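Local atomic coordinates of putative major capsid protein (Cafeteriavirus-dependent mavirus, PDB entry 6G44), a protein that probably builds the icosahedral shell of a marine virophage, as a double jelly-roll capsid protein that associates into trimers. Residues S294-I299 and S474-L479; M328-S333 and L492-P497; I244-K249 and P344-A349; I96-F101 and I198-D203. All blocks are in the same frame, centred on the assembly; numbering follows the deposited sequence.

The four contacts sample both jelly rolls of one capsid subunit. Contacts 1 and 2 lie in the second jelly roll, with centres about 12 Å apart, and share a side-chain bond: Arg476 NE of contact 1 reaches Asn330 OD1 of contact 2 at 2.7 Å. Both also touch a second subunit of the trimer. Contact 4 belongs to the first jelly roll, on the other side of the chain's centre from contacts 1 and 2. Contact 3 joins the two jelly rolls; its centre is about 16 Å from that of contact 4, to which it is tied by Lys99 NZ and Lys347 O, 2.8 Å apart. The centres of contacts 2 and 3 are about 43 Å apart.

Contact 1 of 4, residues S294-I299 and S474-L479; sequences SLEGNI and SIRDNL
Ser294 and Ser474 form an antiparallel hydrogen-bonded pair in a sheet of the second jelly roll, with their CA atoms 5.3 Å apart. Ser294 N donates to Ser474 O, and Ser474 N donates in return to Ser294 O at 2.8 Å. Beyond this pair the strand 286-305 carries a classic beta bulge, at which Glu296 and Gly297 both face Val472.

The side chain of Glu296 does most of the remaining work. Its chain is bent at chi2 (-67°), which curls the carboxylate back over Ser474 instead of letting it run outward, and Glu296 CG comes within 3.4 Å of Ser474 OG. Oxygen OE2 is then gripped twice. Ser474 OG donates to the anti lone pair of Glu296 OE2 at 2.6 Å, and Arg476 NH2 approaches Glu296 OE2 on the syn side, somewhat out of the carboxylate plane, at 2.8 Å in a salt bridge. The carboxylate and guanidinium planes stand 65° apart, and the salt bridge is made by one oxygen and one nitrogen, not as a coplanar bidentate pair. Extended from CG to NE, Arg476 carries its guanidinium to Glu296. Its NE is bound by Asn330 OD1, which fixes the guanidinium from a second direction, and Met328 packs against both charged side chains. The serine and the arginine together would be expected to favour the ionised form of Glu296. The other carboxylate oxygen is joined to the same guanidinium through water: water 2 donates to Glu296 OE1 at 2.8 Å and accepts from Arg476 NH1 at 2.9 Å.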
# COMPACT_ATOMS: atom_id res chain seq x y z
N SER C 294 3.25 -19.83 -23.55
CA SER C 294 2.73 -20.88 -24.44
C SER C 294 1.89 -21.86 -23.64
O SER C 294 2.29 -22.21 -22.55
CB SER C 294 3.89 -21.68 -25.06
OG SER C 294 4.78 -20.87 -25.79
N LEU C 295 0.80 -22.35 -24.23
CA LEU C 295 0.08 -23.48 -23.67
C LEU C 295 0.87 -24.73 -24.05
O LEU C 295 1.06 -25.03 -25.24
CB LEU C 295 -1.33 -23.54 -24.24
CG LEU C 295 -2.16 -24.75 -23.77
CD1 LEU C 295 -2.43 -24.66 -22.27
CD2 LEU C 295 -3.44 -24.80 -24.57
N GLU C 296 1.38 -25.43 -23.05
CA GLU C 296 2.19 -26.63 -23.29
C GLU C 296 1.35 -27.89 -23.37
O GLU C 296 1.72 -28.84 -24.08
CB GLU C 296 3.23 -26.82 -22.20
CG GLU C 296 4.32 -25.80 -22.22
CD GLU C 296 5.22 -25.87 -23.44
OE1 GLU C 296 5.33 -26.94 -24.10
OE2 GLU C 296 5.83 -24.82 -23.72
N GLY C 297 0.26 -27.93 -22.63
CA GLY C 297 -0.62 -29.09 -22.64
C GLY C 297 -1.94 -28.80 -22.01
O GLY C 297 -2.06 -27.91 -21.14
N ASN C 298 -2.95 -29.52 -22.45
CA ASN C 298 -4.25 -29.42 -21.85
C ASN C 298 -4.96 -30.76 -21.91
O ASN C 298 -4.62 -31.61 -22.74
CB ASN C 298 -5.09 -28.31 -22.49
CG ASN C 298 -5.45 -28.61 -23.91
OD1 ASN C 298 -6.53 -29.14 -24.18
ND2 ASN C 298 -4.56 -28.31 -24.83
N ILE C 299 -5.90 -30.95 -20.99
CA ILE C 299 -6.76 -32.13 -20.99
C ILE C 299 -8.01 -31.79 -20.23
O ILE C 299 -7.96 -30.96 -19.30
CB ILE C 299 -6.04 -33.36 -20.41
CG1 ILE C 299 -6.83 -34.65 -20.75
CG2 ILE C 299 -5.80 -33.22 -18.91
CD1 ILE C 299 -6.03 -35.90 -20.56
N SER C 474 3.81 -22.63 -20.21
CA SER C 474 5.22 -22.29 -19.98
C SER C 474 5.42 -20.80 -20.16
O SER C 474 4.77 -20.20 -21.01
CB SER C 474 6.16 -23.03 -20.92
OG SER C 474 5.84 -22.72 -22.25
N ILE C 475 6.35 -20.25 -19.39
CA ILE C 475 6.80 -18.89 -19.56
C ILE C 475 8.28 -19.00 -19.83
O ILE C 475 9.04 -19.41 -18.96
CB ILE C 475 6.51 -18.01 -18.32
CG1 ILE C 475 5.00 -18.01 -18.03
CG2 ILE C 475 7.02 -16.59 -18.57
CD1 ILE C 475 4.57 -18.76 -16.80
N ARG C 476 8.70 -18.66 -21.05
CA ARG C 476 10.10 -18.78 -21.44
C ARG C 476 10.77 -17.42 -21.58
O ARG C 476 10.18 -16.47 -22.10
CB ARG C 476 10.24 -19.51 -22.77
CG ARG C 476 10.00 -21.00 -22.70
CD ARG C 476 10.27 -21.58 -24.07
NE ARG C 476 10.43 -23.03 -24.01
CZ ARG C 476 9.44 -23.91 -24.19
NH1 ARG C 476 9.72 -25.20 -24.13
NH2 ARG C 476 8.20 -23.52 -24.43
N ASP C 477 12.03 -17.37 -21.17
CA ASP C 477 12.86 -16.18 -21.37
C ASP C 477 13.16 -16.09 -22.88
O ASP C 477 13.56 -17.06 -23.52
CB ASP C 477 14.14 -16.28 -20.56
CG ASP C 477 13.89 -16.34 -19.03
OD1 ASP C 477 12.81 -15.94 -18.57
OD2 ASP C 477 14.79 -16.74 -18.31
N ASN C 478 12.93 -14.90 -23.43
CA ASN C 478 12.91 -14.70 -24.87
C ASN C 478 13.24 -13.24 -25.11
O ASN C 478 12.69 -12.35 -24.47
CB ASN C 478 11.55 -15.06 -25.40
CG ASN C 478 11.46 -14.98 -26.89
OD1 ASN C 478 12.18 -15.68 -27.59
ND2 ASN C 478 10.54 -14.17 -27.39
N LEU C 479 14.16 -13.00 -26.05
CA LEU C 479 14.61 -11.64 -26.33
C LEU C 479 14.32 -11.26 -27.76
O LEU C 479 14.40 -12.11 -28.65
CB LEU C 479 16.09 -11.49 -26.11
CG LEU C 479 16.64 -11.73 -24.72
CD1 LEU C 479 18.13 -11.38 -24.66
CD2 LEU C 479 15.87 -11.05 -23.60
O HOH W 1 7.03 -21.43 -26.45
O HOH W 2 7.65 -26.63 -25.67

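Contact 2 of 4, residues M328-S333 and L492-P497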
# COMPACT_ATOMS: atom_id res chain seq x y z
N MET C 328 9.31 -31.04 -24.37
CA MET C 328 9.89 -29.71 -24.51
C MET C 328 11.33 -29.84 -24.97
O MET C 328 12.06 -30.68 -24.48
CB MET C 328 9.81 -28.96 -23.19
CG MET C 328 8.37 -28.57 -22.88
SD MET C 328 8.13 -27.90 -21.22
CE MET C 328 7.87 -29.37 -20.30
N ASN C 329 11.75 -28.97 -25.89
CA ASN C 329 13.14 -29.02 -26.40
C ASN C 329 14.17 -28.26 -25.54
O ASN C 329 15.38 -28.31 -25.81
CB ASN C 329 13.20 -28.49 -27.83
CG ASN C 329 12.37 -29.32 -28.80
OD1 ASN C 329 12.37 -30.54 -28.72
ND2 ASN C 329 11.69 -28.65 -29.72
N ASN C 330 13.69 -27.55 -24.51
CA ASN C 330 14.53 -26.73 -23.64
C ASN C 330 13.71 -26.52 -22.35
O ASN C 330 12.53 -26.86 -22.33
CB ASN C 330 14.89 -25.42 -24.35
CG ASN C 330 13.67 -24.66 -24.79
OD1 ASN C 330 12.95 -24.09 -23.96
ND2 ASN C 330 13.41 -24.65 -26.11
N VAL C 331 14.34 -25.95 -21.34
CA VAL C 331 13.75 -25.87 -19.99
C VAL C 331 13.22 -24.44 -19.75
O VAL C 331 14.02 -23.51 -19.68
CB VAL C 331 14.79 -26.26 -18.93
CG1 VAL C 331 14.16 -26.21 -17.53
CG2 VAL C 331 15.35 -27.65 -19.20
N PRO C 332 11.88 -24.27 -19.68
CA PRO C 332 11.36 -22.92 -19.37
C PRO C 332 11.71 -22.39 -17.99
O PRO C 332 12.01 -23.14 -17.08
CB PRO C 332 9.85 -23.08 -19.48
CG PRO C 332 9.65 -24.28 -20.37
CD PRO C 332 10.78 -25.19 -20.02
N SER C 333 11.61 -21.08 -17.88
CA SER C 333 11.82 -20.37 -16.63
C SER C 333 10.72 -20.62 -15.61
O SER C 333 11.00 -20.72 -14.39
CB SER C 333 11.88 -18.87 -16.92
OG SER C 333 11.98 -18.11 -15.72
N LEU C 492 14.83 -17.45 -28.17
CA LEU C 492 14.99 -17.93 -26.81
C LEU C 492 16.44 -17.78 -26.36
O LEU C 492 17.36 -17.84 -27.18
CB LEU C 492 14.58 -19.40 -26.72
CG LEU C 492 13.15 -19.75 -27.08
CD1 LEU C 492 12.95 -21.26 -26.95
CD2 LEU C 492 12.13 -18.99 -26.22
N THR C 493 16.64 -17.55 -25.07
CA THR C 493 17.95 -17.43 -24.48
C THR C 493 18.31 -18.82 -23.97
O THR C 493 17.88 -19.21 -22.87
CB THR C 493 17.94 -16.40 -23.32
OG1 THR C 493 16.92 -16.73 -22.36
CG2 THR C 493 17.67 -15.02 -23.84
N LEU C 494 19.03 -19.59 -24.78
CA LEU C 494 19.37 -20.98 -24.47
C LEU C 494 20.88 -21.20 -24.38
O LEU C 494 21.65 -20.64 -25.18
CB LEU C 494 18.78 -21.92 -25.52
CG LEU C 494 17.26 -21.89 -25.67
CD1 LEU C 494 16.83 -22.81 -26.80
CD2 LEU C 494 16.57 -22.27 -24.36
N TYR C 495 21.28 -22.03 -23.43
CA TYR C 495 22.67 -22.32 -23.12
C TYR C 495 22.80 -23.79 -22.75
O TYR C 495 21.81 -24.43 -22.38
CB TYR C 495 23.18 -21.43 -21.97
CG TYR C 495 22.89 -19.99 -22.23
CD1 TYR C 495 23.75 -19.19 -22.96
CD2 TYR C 495 21.67 -19.46 -21.83
CE1 TYR C 495 23.40 -17.86 -23.24
CE2 TYR C 495 21.31 -18.17 -22.12
CZ TYR C 495 22.16 -17.37 -22.82
OH TYR C 495 21.75 -16.07 -23.06
N THR C 496 24.01 -24.33 -22.81
CA THR C 496 24.20 -25.70 -22.38
C THR C 496 24.09 -25.78 -20.85
O THR C 496 24.44 -24.81 -20.15
CB THR C 496 25.56 -26.27 -22.79
OG1 THR C 496 26.60 -25.56 -22.12
CG2 THR C 496 25.74 -26.20 -24.31
N PRO C 497 23.67 -26.95 -20.33
CA PRO C 497 23.72 -27.10 -18.88
C PRO C 497 25.11 -26.81 -18.31
O PRO C 497 25.23 -26.15 -17.28
CB PRO C 497 23.30 -28.56 -18.67
CG PRO C 497 22.44 -28.89 -19.82
CD PRO C 497 22.95 -28.06 -20.98
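Leu492 and Leu494 press their methyl groups against the side chain of Asn330, where two connecting loops of the second jelly roll pack together. One loop joins the strands 319-328 and 334-341; the other leads from the strand 488-492 into the helix 497-501. The interface is small, 121 Å² in all.

Leu492 comes first and crosses the Asn330 side chain at about a right angle, its CD1 resting 3.5 Å from Asn330 ND2. The same leucine also touches Leu292 and Asn478. The side chain of Thr493 instead meets Ile31 of the second subunit. Leu494 returns to Asn330, again crosswise. Leu494 CD2 meets Asn330 CB at 3.6 Å, while Leu494 CD1 lies 3.9 Å from Asn330 ND2. The two leucines share one rotamer, with CG beside the backbone N and the chain then extended, and being two residues apart they present their methyls to the same amide. Chi1 of Asn330 (56°) turns that amide toward both leucines, which approach it from neighbouring directions, and its OD1 accepts from Arg476 NE, so the polar end is anchored while the leucines pack on it.

Tyr495 turns to the trimer interface, touching Ile31 of the second subunit and Thr13 of the third. Its backbone bonds to Asn443, which also pairs with the backbone of Val331 and so ties the two loops indirectly. Thr496 occupies the N-cap position of the helix that begins at Pro497, and its OG1 accepts a hydrogen bond from Gln499 N.

Contact 3 of 4, residues I244-K249 and P344-A349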
# COMPACT_ATOMS: atom_id res chain seq x y z
N ILE C 244 -21.72 -7.49 -14.71
CA ILE C 244 -23.01 -7.22 -14.07
C ILE C 244 -23.05 -8.03 -12.79
O ILE C 244 -22.85 -9.24 -12.82
CB ILE C 244 -24.22 -7.57 -14.98
CG1 ILE C 244 -24.12 -6.81 -16.32
CG2 ILE C 244 -25.50 -7.21 -14.26
CD1 ILE C 244 -25.12 -7.24 -17.37
N ALA C 245 -23.27 -7.35 -11.66
CA ALA C 245 -23.39 -8.01 -10.37
C ALA C 245 -24.46 -9.11 -10.39
O ALA C 245 -25.49 -9.00 -11.07
CB ALA C 245 -23.71 -7.02 -9.28
N ASP C 246 -24.18 -10.18 -9.66
CA ASP C 246 -25.03 -11.36 -9.62
C ASP C 246 -26.33 -11.15 -8.87
O ASP C 246 -27.16 -12.05 -8.92
CB ASP C 246 -24.22 -12.54 -9.09
CG ASP C 246 -23.06 -12.85 -10.01
OD1 ASP C 246 -23.32 -13.44 -11.10
OD2 ASP C 246 -21.90 -12.42 -9.73
N ASP C 247 -26.51 -10.01 -8.19
CA ASP C 247 -27.77 -9.70 -7.53
C ASP C 247 -28.64 -8.67 -8.26
O ASP C 247 -29.66 -8.25 -7.71
CB ASP C 247 -27.60 -9.37 -6.04
CG ASP C 247 -26.79 -8.11 -5.74
OD1 ASP C 247 -26.08 -7.57 -6.63
OD2 ASP C 247 -26.87 -7.68 -4.54
N VAL C 248 -28.29 -8.33 -9.50
CA VAL C 248 -29.23 -7.58 -10.36
C VAL C 248 -30.36 -8.54 -10.72
O VAL C 248 -30.13 -9.67 -11.11
CB VAL C 248 -28.57 -7.06 -11.65
CG1 VAL C 248 -29.58 -6.33 -12.55
CG2 VAL C 248 -27.42 -6.10 -11.30
N LYS C 249 -31.59 -8.06 -10.58
CA LYS C 249 -32.76 -8.90 -10.84
C LYS C 249 -33.16 -8.83 -12.32
O LYS C 249 -33.01 -7.79 -12.99
CB LYS C 249 -33.92 -8.47 -9.96
CG LYS C 249 -33.66 -8.64 -8.47
CD LYS C 249 -34.86 -8.18 -7.64
CE LYS C 249 -34.66 -8.52 -6.17
NZ LYS C 249 -35.64 -7.83 -5.29
N PRO C 344 -18.84 -20.97 -19.32
CA PRO C 344 -19.53 -20.14 -18.32
C PRO C 344 -21.04 -20.34 -18.36
O PRO C 344 -21.62 -20.50 -19.45
CB PRO C 344 -19.15 -18.71 -18.75
CG PRO C 344 -17.83 -18.87 -19.41
CD PRO C 344 -17.94 -20.16 -20.16
N THR C 345 -21.67 -20.38 -17.19
CA THR C 345 -23.12 -20.50 -17.11
C THR C 345 -23.81 -19.13 -17.17
O THR C 345 -25.01 -19.04 -17.44
CB THR C 345 -23.53 -21.21 -15.81
OG1 THR C 345 -23.07 -20.47 -14.69
CG2 THR C 345 -22.97 -22.62 -15.78
N LYS C 346 -23.06 -18.08 -16.86
CA LYS C 346 -23.55 -16.71 -16.91
C LYS C 346 -22.52 -15.94 -17.72
O LYS C 346 -21.31 -16.18 -17.57
CB LYS C 346 -23.62 -16.14 -15.51
CG LYS C 346 -24.76 -16.69 -14.66
CD LYS C 346 -24.62 -16.13 -13.25
CE LYS C 346 -25.94 -15.76 -12.60
NZ LYS C 346 -25.70 -14.74 -11.54
N LYS C 347 -22.96 -15.01 -18.55
CA LYS C 347 -22.02 -14.31 -19.42
C LYS C 347 -21.25 -13.15 -18.75
O LYS C 347 -20.19 -12.78 -19.24
CB LYS C 347 -22.72 -13.77 -20.66
CG LYS C 347 -23.29 -14.83 -21.59
CD LYS C 347 -24.02 -14.16 -22.76
CE LYS C 347 -24.23 -15.07 -23.97
NZ LYS C 347 -22.98 -15.72 -24.44
N PHE C 348 -21.78 -12.58 -17.68
CA PHE C 348 -21.27 -11.30 -17.15
C PHE C 348 -20.74 -11.41 -15.73
O PHE C 348 -20.58 -10.41 -15.05
CB PHE C 348 -22.34 -10.21 -17.33
CG PHE C 348 -22.91 -10.19 -18.72
CD1 PHE C 348 -22.12 -9.82 -19.78
CD2 PHE C 348 -24.20 -10.63 -18.97
CE1 PHE C 348 -22.60 -9.87 -21.07
CE2 PHE C 348 -24.69 -10.69 -20.27
CZ PHE C 348 -23.89 -10.32 -21.31
N ALA C 349 -20.48 -12.65 -15.33
CA ALA C 349 -20.00 -13.01 -13.98
C ALA C 349 -18.51 -13.28 -13.98
O ALA C 349 -17.89 -13.38 -15.02
CB ALA C 349 -20.74 -14.26 -13.51
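Ile244 N donates a nearly straight hydrogen bond (173°) to Phe348 O, at 3.2 Å, joining loops of the two jelly rolls just ahead of a type I beta turn, Ala245 to Val248. Beside this bond the two side chains run in the same direction, and Ile244 CD1 reaches Phe348 CD2 at 3.9 Å. The turn supplies the acidic partner of a salt bridge. Lys346 bends at chi3 (141°), a departure from full extension that brings NZ to the anti lone pair of Asp246 OD1, at 2.7 Å. Ala349 CB lies 3.6 Å from the same oxygen.

Further out, the other carboxylate oxygen, Asp246 OD2, accepts from Ile154 N, which fixes the rotation of the group. The Phe348 ring carries Lys347 CB over the centre of one face, 3.6 Å above it, and a glycerol, probably from the crystallisation liquor, lies about 4 Å from the Phe348 side chain. Lys347 is itself held through its backbone, its N donating to Asp256 OD2 and its O accepting from Lys99 NZ. The turn that presents Asp246 is closed by Val248 N, which donates to Ala245 O at 3.3 Å.

Contact 4 of 4, residues I96-F101 and I198-D203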
# COMPACT_ATOMS: atom_id res chain seq x y z
N ILE C 96 -22.90 -2.35 -12.07
CA ILE C 96 -22.46 -2.41 -13.46
C ILE C 96 -21.03 -1.90 -13.57
O ILE C 96 -20.69 -0.85 -12.99
CB ILE C 96 -23.35 -1.52 -14.39
CG1 ILE C 96 -24.83 -1.89 -14.26
CG2 ILE C 96 -22.90 -1.62 -15.84
CD1 ILE C 96 -25.16 -3.30 -14.66
N GLY C 97 -20.22 -2.59 -14.34
CA GLY C 97 -18.89 -2.12 -14.66
C GLY C 97 -18.29 -2.92 -15.76
O GLY C 97 -19.00 -3.49 -16.61
N LEU C 98 -16.96 -3.02 -15.74
CA LEU C 98 -16.22 -3.81 -16.71
C LEU C 98 -15.46 -4.96 -16.05
O LEU C 98 -15.09 -4.87 -14.87
CB LEU C 98 -15.26 -2.92 -17.51
CG LEU C 98 -15.89 -1.76 -18.28
CD1 LEU C 98 -14.84 -0.89 -18.93
CD2 LEU C 98 -16.89 -2.24 -19.32
N LYS C 99 -15.24 -6.02 -16.82
CA LYS C 99 -14.38 -7.13 -16.39
C LYS C 99 -12.94 -6.65 -16.31
O LYS C 99 -12.60 -5.59 -16.84
CB LYS C 99 -14.56 -8.34 -17.31
CG LYS C 99 -15.96 -8.94 -17.19
CD LYS C 99 -16.09 -10.24 -17.95
CE LYS C 99 -17.47 -10.85 -17.79
NZ LYS C 99 -17.54 -12.16 -18.46
N SER C 100 -12.09 -7.41 -15.60
CA SER C 100 -10.67 -7.10 -15.46
C SER C 100 -9.97 -7.07 -16.82
O SER C 100 -10.09 -8.02 -17.58
CB SER C 100 -10.01 -8.14 -14.54
OG SER C 100 -10.70 -8.22 -13.29
N PHE C 101 -9.22 -6.02 -17.11
CA PHE C 101 -8.42 -5.92 -18.35
C PHE C 101 -9.29 -6.14 -19.59
O PHE C 101 -9.04 -7.05 -20.39
CB PHE C 101 -7.19 -6.85 -18.33
CG PHE C 101 -6.41 -6.72 -17.05
CD1 PHE C 101 -5.53 -5.68 -16.92
CD2 PHE C 101 -6.64 -7.56 -15.98
CE1 PHE C 101 -4.86 -5.46 -15.74
CE2 PHE C 101 -5.98 -7.34 -14.77
CZ PHE C 101 -5.10 -6.29 -14.65
N ILE C 198 -25.10 2.59 -21.75
CA ILE C 198 -23.92 3.22 -21.12
C ILE C 198 -22.81 3.36 -22.17
O ILE C 198 -22.43 2.38 -22.83
CB ILE C 198 -23.39 2.38 -19.92
CG1 ILE C 198 -24.53 2.08 -18.97
CG2 ILE C 198 -22.25 3.14 -19.22
CD1 ILE C 198 -24.20 1.14 -17.84
N ASP C 199 -22.28 4.56 -22.30
CA ASP C 199 -21.10 4.83 -23.10
C ASP C 199 -19.87 4.58 -22.22
O ASP C 199 -19.85 4.98 -21.05
CB ASP C 199 -21.05 6.29 -23.57
CG ASP C 199 -22.30 6.71 -24.33
OD1 ASP C 199 -23.00 5.84 -24.90
OD2 ASP C 199 -22.58 7.93 -24.35
N PHE C 200 -18.88 3.93 -22.78
CA PHE C 200 -17.59 3.65 -22.11
C PHE C 200 -16.43 4.13 -22.98
O PHE C 200 -16.48 4.06 -24.22
CB PHE C 200 -17.38 2.16 -21.92
CG PHE C 200 -18.31 1.50 -20.95
CD1 PHE C 200 -17.97 1.41 -19.62
CD2 PHE C 200 -19.51 0.94 -21.36
CE1 PHE C 200 -18.79 0.78 -18.73
CE2 PHE C 200 -20.36 0.33 -20.47
CZ PHE C 200 -19.99 0.22 -19.14
N VAL C 201 -15.34 4.56 -22.34
CA VAL C 201 -14.05 4.81 -22.99
C VAL C 201 -12.99 4.16 -22.11
O VAL C 201 -12.95 4.45 -20.90
CB VAL C 201 -13.72 6.29 -23.15
CG1 VAL C 201 -12.43 6.47 -23.90
CG2 VAL C 201 -14.82 7.03 -23.88
N VAL C 202 -12.17 3.31 -22.68
CA VAL C 202 -11.07 2.63 -21.93
C VAL C 202 -9.78 2.75 -22.72
O VAL C 202 -9.78 2.44 -23.93
CB VAL C 202 -11.37 1.14 -21.70
CG1 VAL C 202 -10.18 0.41 -21.07
CG2 VAL C 202 -12.63 1.00 -20.86
N ASP C 203 -8.69 3.16 -22.06
CA ASP C 203 -7.35 3.31 -22.67
C ASP C 203 -6.44 2.33 -21.91
O ASP C 203 -6.08 2.61 -20.75
CB ASP C 203 -6.88 4.77 -22.51
CG ASP C 203 -5.52 5.08 -23.12
OD1 ASP C 203 -4.71 4.16 -23.28
OD2 ASP C 203 -5.25 6.29 -23.42
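Leu98 fits its forked end into the hollow between Phe200 and Val202 in the interior of the first jelly roll, where the two-stranded sheet of 96-98 and 242-244 lies over the large sheet that holds 195-205. The short strand 96-98 and residues 198-203 of the strand 195-205 run in roughly the same direction, 28° apart, with a closest axis separation of 10.0 Å that only side chains bridge.

The two branches of Leu98 have different seats. CD2 sits over one face of the Phe200 ring, 3.9 Å from its centroid and 23° off the normal, a CH-pi contact displaced toward the rim. CD1 reaches Val202 CG2 at 3.5 Å, closer than usual for two carbons. Leu98 slides past both partners in the opposite direction, like interlocked teeth. The second face of the ring is taken by Ile198 CG2, 3.6 Å above its plane, and the aromatic group is thereby sandwiched between a leucine and an isoleucine. Two residues earlier on each strand, Ile96 CG2 touches Ile198 CD1 at 3.6 Å, in one of the two modelled conformers of Ile96.

Neighbouring strands extend this apolar filling. Ile242 of the strand 242-244 meets both Leu98 and Phe200, the strand 74-84 adds Phe79 against the Phe200 ring and Val77 against Val202, and Val103 of the helix 102-105 packs on Val202.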